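Local coordinates for protein endo-beta-1,2-glucanase (Talaromyces funiculosus, PDB 6IMV) that hydrolyses internal beta-1,2-glycosidic linkages of beta-1,2-glucans as a glycosylated fungal glycoside hydrolase, and binds sophorose, at residues A[227-230]-A[231-234]; A[199-202]-A[203-207]; A[135-139]-A[140-144]; A[160-163]-A[164-167]. All coordinates share one frame; numbering follows the deposited sequence.

Contact 1. Residues A[227-230]-A[231-234]; sequences SLPV and YHPE. With NAG (2-acetamido-2-deoxy-beta-D-glucopyranose), chain G.
Leu228 and His232 meet across a type I beta turn, Pro229 to His232, in the surface loop joining strands 220-223 and 237-239. The imidazole lies flat against the leucine: CD2 of Leu228 is 4.0 Å from the centroid of the His232 ring and only 3° off its normal, a CH-pi contact over the middle of the face. CD of Pro233 overlies the opposite face nearer the rim, which sandwiches the ring between two aliphatic groups. The orientation comes from a first torsion that sets CG of His232 opposite its own backbone N (chi1 -171°). In this pose ND1 of His232 accepts a 3.2 Å hydrogen bond from N of Glu234, an almost straight bond arriving somewhat out of the ring plane. Replacement of His232 by an alanine would probably strip CD2 of Leu228 of its aromatic support and deprive the Glu234 amide of its acceptor. The turn itself is closed by N of His232 donating to O of Pro229 at 3.1 Å. On its other flank Val230 and Tyr231 lie side by side, CG1 of Val230 being 3.8 Å from the centroid of the Tyr231 ring and over its face. Both lean on helix 186-210, Val230 on Tyr201 and Thr205, Tyr231 ring to ring with His208. Where the segment begins, CB of Ser227 touches O5 of an N-acetylglucosamine at 3.7 Å.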
loop_
_atom_site.group_PDB
_atom_site.type_symbol
_atom_site.label_atom_id
_atom_site.label_comp_id
_atom_site.label_asym_id
_atom_site.label_seq_id
_atom_site.Cartn_x
_atom_site.Cartn_y
_atom_site.Cartn_z
ATOM N N SER A 227 3.289 8.642 -27.334
ATOM C CA SER A 227 4.200 9.668 -27.835
ATOM C C SER A 227 3.443 10.952 -28.193
ATOM O O SER A 227 4.066 12.006 -28.271
ATOM C CB SER A 227 5.008 9.166 -29.005
ATOM O OG SER A 227 5.841 8.099 -28.592
ATOM N N LEU A 228 2.125 10.862 -28.411
ATOM C CA LEU A 228 1.314 12.034 -28.787
ATOM C C LEU A 228 0.840 12.764 -27.535
ATOM O O LEU A 228 0.390 12.118 -26.589
ATOM C CB LEU A 228 0.103 11.595 -29.617
ATOM C CG LEU A 228 0.402 10.857 -30.920
ATOM C CD1 LEU A 228 -0.896 10.485 -31.624
ATOM C CD2 LEU A 228 1.282 11.695 -31.838
ATOM N N PRO A 229 0.918 14.118 -27.496
ATOM C CA PRO A 229 0.276 14.909 -26.445
ATOM C C PRO A 229 -1.179 14.498 -26.192
ATOM O O PRO A 229 -1.828 13.916 -27.084
ATOM C CB PRO A 229 0.347 16.346 -26.986
ATOM C CG PRO A 229 1.597 16.363 -27.842
ATOM C CD PRO A 229 1.682 14.966 -28.432
ATOM N N VAL A 230 -1.682 14.829 -24.992
ATOM C CA VAL A 230 -2.987 14.397 -24.533
ATOM C C VAL A 230 -4.054 14.880 -25.522
ATOM O O VAL A 230 -5.006 14.151 -25.815
ATOM C CB VAL A 230 -3.303 14.890 -23.103
ATOM C CG1 VAL A 230 -4.735 14.559 -22.707
ATOM C CG2 VAL A 230 -2.337 14.333 -22.070
ATOM N N TYR A 231 -3.885 16.106 -26.035
ATOM C CA TYR A 231 -4.895 16.727 -26.910
ATOM C C TYR A 231 -4.382 16.837 -28.353
ATOM O O TYR A 231 -4.879 17.650 -29.131
ATOM C CB TYR A 231 -5.347 18.065 -26.314
ATOM C CG TYR A 231 -5.998 17.916 -24.961
ATOM C CD1 TYR A 231 -7.275 17.394 -24.845
ATOM C CD2 TYR A 231 -5.326 18.248 -23.789
ATOM C CE1 TYR A 231 -7.876 17.216 -23.610
ATOM C CE2 TYR A 231 -5.918 18.082 -22.544
ATOM C CZ TYR A 231 -7.198 17.564 -22.457
ATOM O OH TYR A 231 -7.799 17.387 -21.240
ATOM N N HIS A 232 -3.418 15.995 -28.740
ATOM C CA HIS A 232 -3.077 15.874 -30.153
ATOM C C HIS A 232 -4.333 15.443 -30.905
ATOM O O HIS A 232 -5.117 14.641 -30.388
ATOM C CB HIS A 232 -1.911 14.909 -30.358
ATOM C CG HIS A 232 -1.373 14.900 -31.749
ATOM N ND1 HIS A 232 -1.973 14.185 -32.773
ATOM C CD2 HIS A 232 -0.276 15.478 -32.283
ATOM C CE1 HIS A 232 -1.271 14.328 -33.882
ATOM N NE2 HIS A 232 -0.222 15.119 -33.610
ATOM N N PRO A 233 -4.598 15.988 -32.117
ATOM C CA PRO A 233 -5.840 15.691 -32.837
ATOM C C PRO A 233 -6.113 14.201 -33.088
ATOM O O PRO A 233 -7.263 13.831 -33.277
ATOM C CB PRO A 233 -5.673 16.423 -34.184
ATOM C CG PRO A 233 -4.707 17.560 -33.872
ATOM C CD PRO A 233 -3.771 16.988 -32.821
ATOM N N GLU A 234 -5.062 13.372 -33.074
ATOM C CA GLU A 234 -5.163 11.934 -33.325
ATOM C C GLU A 234 -5.189 11.107 -32.032
ATOM O O GLU A 234 -5.436 9.894 -32.084
ATOM C CB GLU A 234 -3.976 11.466 -34.163
ATOM C CG GLU A 234 -4.026 11.966 -35.594
ATOM C CD GLU A 234 -2.852 11.471 -36.407
ATOM O OE1 GLU A 234 -1.772 12.069 -36.287
ATOM O OE2 GLU A 234 -3.014 10.455 -37.106
HETATM C C1 NAG G . 3.453 7.019 -32.272
HETATM C C2 NAG G . 3.753 6.263 -33.564
HETATM C C3 NAG G . 5.205 6.480 -34.003
HETATM C C4 NAG G . 5.570 7.958 -34.038
HETATM C C5 NAG G . 5.211 8.620 -32.708
HETATM C C6 NAG G . 5.455 10.117 -32.769
HETATM C C7 NAG G . 2.594 4.134 -33.883
HETATM C C8 NAG G . 2.572 2.680 -33.512
HETATM N N2 NAG G . 3.582 4.838 -33.337
HETATM O O3 NAG G . 5.377 5.931 -35.301
HETATM O O4 NAG G . 6.974 8.124 -34.238
HETATM O O5 NAG G . 3.830 8.395 -32.426
HETATM O O6 NAG G . 4.725 10.654 -33.878
HETATM O O7 NAG G . 1.768 4.649 -34.624
#

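Contact 2. Residues A[199-202]-A[203-207]; sequences MDYT and KTTAA. With NAG (2-acetamido-2-deoxy-beta-D-glucopyranose), chain F.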
loop_
_atom_site.group_PDB
_atom_site.type_symbol
_atom_site.label_atom_id
_atom_site.label_comp_id
_atom_site.label_asym_id
_atom_site.label_seq_id
_atom_site.Cartn_x
_atom_site.Cartn_y
_atom_site.Cartn_z
ATOM N N MET A 199 1.389 17.549 -9.551
ATOM C CA MET A 199 0.131 17.002 -9.067
ATOM C C MET A 199 -1.044 17.722 -9.733
ATOM O O MET A 199 -2.038 17.085 -10.123
ATOM C CB MET A 199 0.040 17.173 -7.549
ATOM C CG MET A 199 -1.098 16.433 -6.920
ATOM S SD MET A 199 -1.104 16.626 -5.125
ATOM C CE MET A 199 -1.565 18.352 -4.976
ATOM N N ASP A 200 -0.926 19.045 -9.868
ATOM C CA ASP A 200 -1.996 19.878 -10.425
ATOM C C ASP A 200 -2.216 19.537 -11.903
ATOM O O ASP A 200 -3.345 19.609 -12.393
ATOM C CB ASP A 200 -1.720 21.378 -10.247
ATOM C CG ASP A 200 -1.931 21.883 -8.829
ATOM O OD1 ASP A 200 -2.566 21.167 -8.039
ATOM O OD2 ASP A 200 -1.449 22.993 -8.522
ATOM N N TYR A 201 -1.150 19.159 -12.612
ATOM C CA TYR A 201 -1.274 18.852 -14.035
ATOM C C TYR A 201 -2.200 17.640 -14.240
ATOM O O TYR A 201 -3.010 17.623 -15.188
ATOM C CB TYR A 201 0.101 18.657 -14.673
ATOM C CG TYR A 201 0.022 18.261 -16.123
ATOM C CD1 TYR A 201 -0.494 19.130 -17.072
ATOM C CD2 TYR A 201 0.414 17.000 -16.539
ATOM C CE1 TYR A 201 -0.596 18.768 -18.405
ATOM C CE2 TYR A 201 0.334 16.626 -17.869
ATOM C CZ TYR A 201 -0.178 17.512 -18.802
ATOM O OH TYR A 201 -0.271 17.119 -20.100
ATOM N N THR A 202 -2.108 16.636 -13.357
ATOM C CA THR A 202 -2.961 15.435 -13.468
ATOM C C THR A 202 -4.451 15.794 -13.349
ATOM O O THR A 202 -5.299 15.091 -13.888
ATOM C CB THR A 202 -2.624 14.363 -12.420
ATOM O OG1 THR A 202 -2.989 14.830 -11.116
ATOM C CG2 THR A 202 -1.171 13.949 -12.463
ATOM N N LYS A 203 -4.769 16.865 -12.613
ATOM C CA LYS A 203 -6.160 17.303 -12.422
ATOM C C LYS A 203 -6.777 17.681 -13.777
ATOM O O LYS A 203 -7.966 17.390 -14.032
ATOM C CB LYS A 203 -6.238 18.486 -11.446
ATOM C CG LYS A 203 -5.639 18.251 -10.066
ATOM C CD LYS A 203 -5.764 19.464 -9.160
ATOM C CE LYS A 203 -5.303 19.202 -7.743
ATOM N NZ LYS A 203 -4.986 20.468 -7.049
ATOM N N THR A 204 -5.955 18.280 -14.653
ATOM C CA THR A 204 -6.391 18.769 -15.964
ATOM C C THR A 204 -6.595 17.619 -16.970
ATOM O O THR A 204 -7.345 17.784 -17.923
ATOM C CB THR A 204 -5.420 19.814 -16.530
ATOM O OG1 THR A 204 -4.222 19.175 -16.974
ATOM C CG2 THR A 204 -5.079 20.900 -15.528
ATOM N N THR A 205 -5.956 16.461 -16.764
ATOM C CA THR A 205 -6.020 15.353 -17.724
ATOM C C THR A 205 -6.877 14.177 -17.210
ATOM O O THR A 205 -7.237 13.312 -18.010
ATOM C CB THR A 205 -4.606 14.871 -18.090
ATOM O OG1 THR A 205 -3.973 14.414 -16.893
ATOM C CG2 THR A 205 -3.774 15.953 -18.745
ATOM N N ALA A 206 -7.207 14.141 -15.908
ATOM C CA ALA A 206 -7.773 12.939 -15.250
ATOM C C ALA A 206 -9.084 12.481 -15.909
ATOM O O ALA A 206 -9.224 11.316 -16.251
ATOM C CB ALA A 206 -7.982 13.194 -13.781
ATOM N N ALA A 207 -10.054 13.395 -16.051
ATOM C CA ALA A 207 -11.362 13.058 -16.608
ATOM C C ALA A 207 -11.218 12.604 -18.076
ATOM O O ALA A 207 -11.806 11.597 -18.494
ATOM C CB ALA A 207 -12.298 14.240 -16.463
HETATM C C1 NAG F . 3.844 17.408 -19.254
HETATM C C2 NAG F . 3.949 18.753 -18.571
HETATM C C3 NAG F . 2.968 19.723 -19.212
HETATM C C4 NAG F . 3.176 19.796 -20.718
HETATM C C5 NAG F . 3.122 18.386 -21.267
HETATM C C6 NAG F . 3.312 18.306 -22.779
HETATM C C7 NAG F . 4.389 19.028 -16.180
HETATM C C8 NAG F . 3.861 18.734 -14.808
HETATM N N2 NAG F . 3.650 18.581 -17.173
HETATM O O3 NAG F . 3.136 20.995 -18.611
HETATM O O4 NAG F . 2.142 20.584 -21.326
HETATM O O5 NAG F . 4.141 17.634 -20.620
HETATM O O6 NAG F . 4.719 18.200 -23.024
HETATM O O7 NAG F . 5.413 19.654 -16.341
#
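The carbonyl O of Tyr201 is gripped twice by Thr204: OG1 donates to it over 2.7 Å, in the carbonyl plane on a lone pair, and the backbone N of Thr204 adds a weak bond of 3.1 Å. The hydroxyl reaches back because OG1 of Thr204 sits between its own N and carbonyl carbon (chi1 74°). Thr202 does likewise two residues earlier, its OG1 donating to O of Met199, three residues back, at 2.6 Å. On the flank of helix 186-210, Asp200 and Lys203 run side by side, and the extended lysine brings NZ to OD1 of Asp200 at 2.7 Å, a salt bridge on the anti side of the carboxylate, 33° out of its plane. OD1 is also bonded by Gln196, while Lys203 makes a cation-pi contact with Phe261. The Tyr201 ring packs against an N-acetylglucosamine of a protein-linked glycan, with N2 over one face toward the rim, 3.7 Å from CD2 of Tyr201. CG2 of Thr205 approaches the same ring obliquely, 3.9 Å from CZ of Tyr201, and OG1 of Thr205 is hydrogen-bonded to the carbonyl of Gly138 in a neighbouring loop. Thr202 and Thr205 thus spend their hydroxyls on backbone carbonyls, which lets both be buried, whereas the salt bridge lies on the more exposed flank and is likely to be steadied by its further partners.

Contact 3. Residues A[135-139]-A[140-144]; sequences PGFGG and FLPWF. With BGC (beta-D-glucopyranose), chain D.
Phe137 and Pro142 form the tight part of this buried loop between helix 112-133 and strand 144-145. The two side chains cross at about a right angle, and the pyrrolidine rides over the phenyl face: CD of Pro142 is 4.0 Å from the centroid of the Phe137 ring, 12° off the normal, in a CH-pi contact, while CB of Pro142 reaches CE1 of Phe137 at 3.6 Å. Setting CG of Phe137 opposite its carbonyl carbon (chi1 -76°) places the ring beneath the proline. Phe140 is held differently. Its ring edge points at the backbone, with CD2 of Phe140 3.2 Å from O of Phe137 and in the ring plane, and its N donates to that oxygen at 3.1 Å. Phe140 then packs on helix 186-210 and meets Phe210 edge-to-face. The type I' beta turn through Gly138 and Gly139 lacks side chains but is buried, and the Phe140 ring touches it, CD2 of Phe140 lying 3.7 Å from O of Gly138. At Gly139 a side chain would run into the preceding carbonyl. No side of this contact faces solvent; the contrast comes at Trp143, which makes no contact with residues 135-139. It packs against Trp157 and gives its N-H to a bound glucose, NE1 donating to O4 of beta-D-glucopyranose at 3.0 Å and 176°. The loop thereby passes from an aromatic core to the sugar-binding pocket of a glycoside hydrolase.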
loop_
_atom_site.group_PDB
_atom_site.type_symbol
_atom_site.label_atom_id
_atom_site.label_comp_id
_atom_site.label_asym_id
_atom_site.label_seq_id
_atom_site.Cartn_x
_atom_site.Cartn_y
_atom_site.Cartn_z
ATOM N N PRO A 135 4.161 12.148 -23.347
ATOM C CA PRO A 135 3.120 13.085 -22.920
ATOM C C PRO A 135 1.699 12.494 -22.948
ATOM O O PRO A 135 0.816 13.010 -22.276
ATOM C CB PRO A 135 3.283 14.249 -23.910
ATOM C CG PRO A 135 3.871 13.601 -25.150
ATOM C CD PRO A 135 4.825 12.568 -24.593
ATOM N N GLY A 136 1.505 11.406 -23.699
ATOM C CA GLY A 136 0.206 10.731 -23.829
ATOM C C GLY A 136 -0.340 10.189 -22.511
ATOM O O GLY A 136 -1.551 9.956 -22.387
ATOM N N PHE A 137 0.538 9.973 -21.524
ATOM C CA PHE A 137 0.131 9.484 -20.196
ATOM C C PHE A 137 -0.522 10.599 -19.370
ATOM O O PHE A 137 -1.061 10.320 -18.307
ATOM C CB PHE A 137 1.320 8.868 -19.454
ATOM C CG PHE A 137 1.676 7.497 -19.959
ATOM C CD1 PHE A 137 0.847 6.415 -19.701
ATOM C CD2 PHE A 137 2.786 7.301 -20.765
ATOM C CE1 PHE A 137 1.149 5.156 -20.190
ATOM C CE2 PHE A 137 3.078 6.043 -21.268
ATOM C CZ PHE A 137 2.265 4.973 -20.976
ATOM N N GLY A 138 -0.438 11.849 -19.848
ATOM C CA GLY A 138 -1.092 13.004 -19.205
ATOM C C GLY A 138 -0.619 13.244 -17.775
ATOM O O GLY A 138 -1.380 13.754 -16.972
ATOM N N GLY A 139 0.630 12.866 -17.469
ATOM C CA GLY A 139 1.264 13.118 -16.172
ATOM C C GLY A 139 1.099 11.975 -15.175
ATOM O O GLY A 139 1.602 12.054 -14.046
ATOM N N PHE A 140 0.412 10.910 -15.596
ATOM C CA PHE A 140 0.246 9.686 -14.840
ATOM C C PHE A 140 1.369 8.717 -15.211
ATOM O O PHE A 140 2.067 8.926 -16.211
ATOM C CB PHE A 140 -1.121 9.065 -15.145
ATOM C CG PHE A 140 -2.288 9.934 -14.759
ATOM C CD1 PHE A 140 -2.710 10.003 -13.440
ATOM C CD2 PHE A 140 -2.965 10.688 -15.706
ATOM C CE1 PHE A 140 -3.791 10.790 -13.080
ATOM C CE2 PHE A 140 -4.043 11.477 -15.343
ATOM C CZ PHE A 140 -4.457 11.527 -14.031
ATOM N N LEU A 141 1.526 7.662 -14.407
ATOM C CA LEU A 141 2.578 6.675 -14.623
ATOM C C LEU A 141 1.963 5.310 -14.920
ATOM O O LEU A 141 1.100 4.830 -14.182
ATOM C CB LEU A 141 3.466 6.576 -13.381
ATOM C CG LEU A 141 4.203 7.847 -12.965
ATOM C CD1 LEU A 141 4.993 7.595 -11.691
ATOM C CD2 LEU A 141 5.115 8.351 -14.074
ATOM N N PRO A 142 2.452 4.610 -15.965
ATOM C CA PRO A 142 2.145 3.201 -16.176
ATOM C C PRO A 142 3.052 2.382 -15.248
ATOM O O PRO A 142 3.794 2.963 -14.485
ATOM C CB PRO A 142 2.544 3.008 -17.639
ATOM C CG PRO A 142 3.766 3.877 -17.772
ATOM C CD PRO A 142 3.448 5.098 -16.931
ATOM N N TRP A 143 2.999 1.057 -15.337
ATOM C CA TRP A 143 4.121 0.236 -14.859
ATOM C C TRP A 143 5.345 0.587 -15.711
ATOM O O TRP A 143 5.233 0.705 -16.931
ATOM C CB TRP A 143 3.791 -1.256 -14.927
ATOM C CG TRP A 143 2.835 -1.711 -13.872
ATOM C CD1 TRP A 143 1.500 -1.443 -13.804
ATOM C CD2 TRP A 143 3.137 -2.531 -12.728
ATOM N NE1 TRP A 143 0.952 -2.042 -12.701
ATOM C CE2 TRP A 143 1.932 -2.710 -12.019
ATOM C CE3 TRP A 143 4.302 -3.134 -12.239
ATOM C CZ2 TRP A 143 1.865 -3.449 -10.840
ATOM C CZ3 TRP A 143 4.235 -3.869 -11.073
ATOM C CH2 TRP A 143 3.029 -4.022 -10.386
ATOM N N PHE A 144 6.487 0.792 -15.058
ATOM C CA PHE A 144 7.667 1.367 -15.697
ATOM C C PHE A 144 8.922 0.579 -15.312
ATOM O O PHE A 144 8.971 -0.074 -14.275
ATOM C CB PHE A 144 7.839 2.840 -15.311
ATOM C CG PHE A 144 7.819 3.122 -13.830
ATOM C CD1 PHE A 144 8.943 2.900 -13.042
ATOM C CD2 PHE A 144 6.681 3.626 -13.223
ATOM C CE1 PHE A 144 8.913 3.157 -11.679
ATOM C CE2 PHE A 144 6.659 3.903 -11.864
ATOM C CZ PHE A 144 7.776 3.667 -11.092
HETATM C C2 BGC D . -3.278 -3.821 -9.173
HETATM C C3 BGC D . -2.484 -2.715 -9.860
HETATM C C4 BGC D . -2.565 -2.876 -11.373
HETATM C C5 BGC D . -4.038 -2.893 -11.779
HETATM C C6 BGC D . -4.301 -3.077 -13.258
HETATM C C1 BGC D . -4.699 -3.841 -9.708
HETATM O O2 BGC D . -3.368 -3.566 -7.777
HETATM O O3 BGC D . -1.117 -2.736 -9.463
HETATM O O4 BGC D . -1.902 -1.787 -11.996
HETATM O O5 BGC D . -4.710 -3.957 -11.119
HETATM O O6 BGC D . -3.731 -4.296 -13.677
#

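Contact 4. Residues A[160-163]-A[164-167]; sequences RVPG and LDNG. With BGC (beta-D-glucopyranose), chain D.
Asn166 reaches back to the end of strand 160-162: ND2 donates to O of Pro162 at 2.8 Å and 171°, with the acceptor in the amide plane. Pro162 is at the N-cap position of helix 163-182, so this side chain ties the helix start to the strand. ND2 of Asn166 also bonds to the carbonyl of Leu141. Beside it Asp165 takes the bound beta-D-glucopyranose with both carboxylate oxygens: O4 of the sugar donates to OD1 of Asp165 at 2.6 Å, and O3 donates to OD2 of Asp165 at 2.8 Å. With CG opposite its carbonyl carbon (chi1 -53°), the carboxylate swings beside Pro162, and CG of Pro162 lies 3.4 Å from OD1 of Asp165. OD2 has a further partner in the hydroxyl of Ser81. With a leucine at Asp165, O3 and O4 of the sugar would probably both lose their acceptor, and Ser81 would be left without its mate. Farther out, aliphatic groups close round the polar ones: CB of Pro162 rests 3.5 Å from O4 of the glucose, CG2 of Val161 stands 3.7 Å from ND2 of Asn166, and Leu164 borders the sugar. The helix proceeds with N of Gly167 bonded to O of Gly163 at 2.9 Å. Two adjacent polar residues thus divide the work, Asn166 fixing the strand-to-helix junction and Asp165 accepting from two neighbouring hydroxyls of the bound glucose, consistent with a part in sugar recognition.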
loop_
_atom_site.group_PDB
_atom_site.type_symbol
_atom_site.label_atom_id
_atom_site.label_comp_id
_atom_site.label_asym_id
_atom_site.label_seq_id
_atom_site.Cartn_x
_atom_site.Cartn_y
_atom_site.Cartn_z
ATOM N N ARG A 160 -0.785 1.974 -22.024
ATOM C CA ARG A 160 -1.768 1.503 -21.045
ATOM C C ARG A 160 -1.444 2.171 -19.711
ATOM O O ARG A 160 -0.255 2.227 -19.350
ATOM C CB ARG A 160 -1.713 -0.020 -20.876
ATOM C CG ARG A 160 -2.088 -0.822 -22.114
ATOM C CD ARG A 160 -1.818 -2.306 -21.953
ATOM N NE ARG A 160 -2.748 -2.923 -21.011
ATOM C CZ ARG A 160 -2.418 -3.504 -19.857
ATOM N NH1 ARG A 160 -1.153 -3.707 -19.539
ATOM N NH2 ARG A 160 -3.371 -3.888 -19.024
ATOM N N VAL A 161 -2.481 2.661 -18.994
ATOM C CA VAL A 161 -2.257 3.333 -17.726
ATOM C C VAL A 161 -3.353 2.943 -16.732
ATOM O O VAL A 161 -4.539 2.959 -17.065
ATOM C CB VAL A 161 -2.115 4.857 -17.909
ATOM C CG1 VAL A 161 -3.391 5.506 -18.438
ATOM C CG2 VAL A 161 -1.663 5.537 -16.623
ATOM N N PRO A 162 -2.979 2.541 -15.492
ATOM C CA PRO A 162 -3.939 2.103 -14.483
ATOM C C PRO A 162 -4.333 3.238 -13.530
ATOM O O PRO A 162 -3.447 3.951 -12.993
ATOM C CB PRO A 162 -3.113 1.039 -13.749
ATOM C CG PRO A 162 -1.719 1.640 -13.699
ATOM C CD PRO A 162 -1.594 2.431 -14.994
ATOM N N GLY A 163 -5.642 3.411 -13.337
ATOM C CA GLY A 163 -6.169 4.431 -12.453
ATOM C C GLY A 163 -5.828 4.158 -10.990
ATOM O O GLY A 163 -5.499 5.081 -10.245
ATOM N N LEU A 164 -5.898 2.885 -10.583
ATOM C CA LEU A 164 -5.778 2.526 -9.165
ATOM C C LEU A 164 -4.428 2.996 -8.606
ATOM O O LEU A 164 -4.374 3.701 -7.598
ATOM C CB LEU A 164 -5.957 1.018 -9.009
ATOM C CG LEU A 164 -6.014 0.497 -7.572
ATOM C CD1 LEU A 164 -6.962 -0.690 -7.481
ATOM C CD2 LEU A 164 -4.628 0.111 -7.068
ATOM N N ASP A 165 -3.341 2.582 -9.258
ATOM C CA ASP A 165 -1.996 2.857 -8.770
ATOM C C ASP A 165 -1.780 4.371 -8.685
ATOM O O ASP A 165 -1.123 4.855 -7.771
ATOM C CB ASP A 165 -0.931 2.227 -9.667
ATOM C CG ASP A 165 -1.143 0.750 -9.907
ATOM O OD1 ASP A 165 -2.114 0.421 -10.602
ATOM O OD2 ASP A 165 -0.340 -0.047 -9.395
ATOM N N ASN A 166 -2.315 5.097 -9.673
ATOM C CA ASN A 166 -2.137 6.541 -9.764
ATOM C C ASN A 166 -2.930 7.237 -8.649
ATOM O O ASN A 166 -2.450 8.217 -8.066
ATOM C CB ASN A 166 -2.451 7.051 -11.176
ATOM C CG ASN A 166 -1.271 6.818 -12.104
ATOM O OD1 ASN A 166 -0.284 7.544 -12.043
ATOM N ND2 ASN A 166 -1.333 5.768 -12.915
ATOM N N GLY A 167 -4.118 6.714 -8.333
ATOM C CA GLY A 167 -4.910 7.241 -7.213
ATOM C C GLY A 167 -4.119 7.226 -5.915
ATOM O O GLY A 167 -4.122 8.203 -5.146
HETATM C C2 BGC D . -3.278 -3.821 -9.173
HETATM C C3 BGC D . -2.484 -2.715 -9.860
HETATM C C4 BGC D . -2.565 -2.876 -11.373
HETATM C C5 BGC D . -4.038 -2.893 -11.779
HETATM C C6 BGC D . -4.301 -3.077 -13.258
HETATM C C1 BGC D . -4.699 -3.841 -9.708
HETATM O O2 BGC D . -3.368 -3.566 -7.777
HETATM O O3 BGC D . -1.117 -2.736 -9.463
HETATM O O4 BGC D . -1.902 -1.787 -11.996
HETATM O O5 BGC D . -4.710 -3.957 -11.119
HETATM O O6 BGC D . -3.731 -4.296 -13.677
#

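Along the chain the order is contact 3, contact 4, contact 2, contact 1, and all lie on one side of the chain's centre. Contacts 3 and 4 are neighbours, centres about 9 Å apart, and both touch the bound glucose. The centres of contacts 2 and 3 are about 12 Å apart; contact 2 is on helix 186-210, which follows helix 163-182 of contact 4 in sequence. Contact 1 is outermost, its centre about 32 Å from the chain centre, in the loop of the small three-stranded sheet to which strand 160-162 also belongs; it touches contacts 2 and 3 but not contact 4. In space, not in sequence, the contacts lead from the sugar pocket through the loop 135-144 to a glycosylated surface.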